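Local coordinates for 26S proteasome regulatory subunit RPN10 (Schizosaccharomyces pombe, PDB 2X5N), which serves as a subunit of the 26S proteasome that binds K48-linked polyubiquitin chains and protects them from deubiquitinating enzymes, promoting protein degradation, at residues D179-Q183 / S184-Q188. Residues are numbered along the deposited sequence; the frame is centred on the assembly and turned at random.
Sequences DLVNQ and SPIGQ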
loop_
_atom_site.group_PDB
_atom_site.type_symbol
_atom_site.label_atom_id
_atom_site.label_comp_id
_atom_site.label_asym_id
_atom_site.label_seq_id
_atom_site.Cartn_x
_atom_site.Cartn_y
_atom_site.Cartn_z
ATOM N N ASP A 179 -4.377 7.225 -12.454
ATOM C CA ASP A 179 -5.071 6.697 -13.624
ATOM C C ASP A 179 -4.475 5.360 -14.029
ATOM O O ASP A 179 -5.196 4.419 -14.327
ATOM C CB ASP A 179 -4.996 7.681 -14.793
ATOM C CG ASP A 179 -5.787 8.957 -14.532
ATOM O OD1 ASP A 179 -6.816 8.883 -13.838
ATOM O OD2 ASP A 179 -5.375 10.028 -15.005
ATOM N N LEU A 180 -3.155 5.284 -14.074
ATOM C CA LEU A 180 -2.482 4.045 -14.461
ATOM C C LEU A 180 -2.777 2.900 -13.493
ATOM O O LEU A 180 -3.061 1.788 -13.916
ATOM C CB LEU A 180 -0.985 4.298 -14.589
ATOM C CG LEU A 180 -0.644 5.222 -15.762
ATOM C CD1 LEU A 180 0.779 5.738 -15.633
ATOM C CD2 LEU A 180 -0.829 4.484 -17.092
ATOM N N VAL A 181 -2.736 3.165 -12.195
ATOM C CA VAL A 181 -3.082 2.134 -11.223
ATOM C C VAL A 181 -4.581 1.789 -11.299
ATOM O O VAL A 181 -4.986 0.641 -11.097
ATOM C CB VAL A 181 -2.658 2.524 -9.796
ATOM C CG1 VAL A 181 -3.028 1.426 -8.827
ATOM C CG2 VAL A 181 -1.147 2.793 -9.735
ATOM N N ASN A 182 -5.414 2.775 -11.572
ATOM C CA ASN A 182 -6.834 2.500 -11.729
ATOM C C ASN A 182 -7.069 1.543 -12.906
ATOM O O ASN A 182 -8.040 0.791 -12.890
ATOM C CB ASN A 182 -7.632 3.793 -11.908
ATOM C CG ASN A 182 -9.129 3.585 -11.765
ATOM O OD1 ASN A 182 -9.581 2.884 -10.889
ATOM N ND2 ASN A 182 -9.902 4.222 -12.631
ATOM N N GLN A 183 -6.158 1.547 -13.884
ATOM C CA GLN A 183 -6.235 0.709 -15.080
ATOM C C GLN A 183 -5.570 -0.654 -14.883
ATOM O O GLN A 183 -5.490 -1.473 -15.816
ATOM C CB GLN A 183 -5.532 1.432 -16.250
ATOM C CG GLN A 183 -6.248 2.714 -16.730
ATOM C CD GLN A 183 -5.342 3.684 -17.509
ATOM O OE1 GLN A 183 -4.358 3.284 -18.139
ATOM N NE2 GLN A 183 -5.686 4.968 -17.468
ATOM N N SER A 184 -5.065 -0.886 -13.679
ATOM C CA SER A 184 -4.384 -2.136 -13.330
ATOM C C SER A 184 -5.350 -3.108 -12.684
ATOM O O SER A 184 -6.491 -2.754 -12.401
ATOM C CB SER A 184 -3.229 -1.865 -12.361
ATOM O OG SER A 184 -3.666 -1.710 -11.009
ATOM N N PRO A 185 -4.876 -4.327 -12.375
ATOM C CA PRO A 185 -5.727 -5.272 -11.654
ATOM C C PRO A 185 -6.342 -4.852 -10.339
ATOM O O PRO A 185 -7.335 -5.404 -9.887
ATOM C CB PRO A 185 -4.928 -6.592 -11.624
ATOM C CG PRO A 185 -3.937 -6.457 -12.718
ATOM C CD PRO A 185 -3.611 -4.958 -12.787
ATOM N N ILE A 186 -5.671 -3.905 -9.691
ATOM C CA ILE A 186 -6.146 -3.434 -8.400
ATOM C C ILE A 186 -6.973 -2.164 -8.487
ATOM O O ILE A 186 -7.359 -1.610 -7.477
ATOM C CB ILE A 186 -4.993 -3.282 -7.372
ATOM C CG1 ILE A 186 -4.074 -2.104 -7.697
ATOM C CG2 ILE A 186 -4.191 -4.578 -7.303
ATOM C CD1 ILE A 186 -2.972 -1.865 -6.661
ATOM N N GLY A 187 -7.273 -1.717 -9.701
ATOM C CA GLY A 187 -8.072 -0.531 -9.875
ATOM C C GLY A 187 -9.556 -0.750 -9.620
ATOM O O GLY A 187 -10.011 -1.826 -9.269
ATOM N N GLN A 188 -10.331 0.304 -9.815
ATOM C CA GLN A 188 -11.740 0.267 -9.458
ATOM C C GLN A 188 -12.587 -0.577 -10.394
ATOM O O GLN A 188 -13.546 -1.202 -9.953
ATOM C CB GLN A 188 -12.297 1.678 -9.401
ATOM C CG GLN A 188 -11.695 2.498 -8.282
ATOM C CD GLN A 188 -12.188 3.926 -8.286
ATOM O OE1 GLN A 188 -11.639 4.786 -8.978
ATOM N NE2 GLN A 188 -13.234 4.187 -7.513
#
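S184 closes off the end of helix 177-182 by gripping the carbonyl oxygen of V181 twice, a worked example of one residue past a helix giving both backbone N-H and hydroxyl to the last turn. Its OG donates in the carbonyl plane, onto a lone pair of V181 O at 2.7 Å, while its backbone N reaches the same oxygen from above that plane at 3.0 Å. With chi1 at 80°, OG sits between the backbone N and the carbonyl carbon, where it can also accept a longer bond from I186 N at 3.3 Å, making an ST turn. A type I beta turn from S184 to G187 then folds the chain back, bringing G187 CA to 3.3 Å from N182 O in a nearly straight CA-H...O contact.

N182 ties down the returning arm of the loop: chi1 of -167° sets CG anti to the backbone N and chi2 of 43° turns OD1 to Q188 N, 2.9 Å away, in a nearly linear bond tilted from the amide's carbonyl plane. Were N182 replaced by an alanine, that acceptor would be gone and Q188 N would probably lose its mate. On the buried side, V181 CG1 meets I186 CG1 at 3.9 Å, both side chains resting on I141. An ST turn within a type I beta turn thus follows the last helix of this VWA domain, whose V181 packs with I186 against the central sheet.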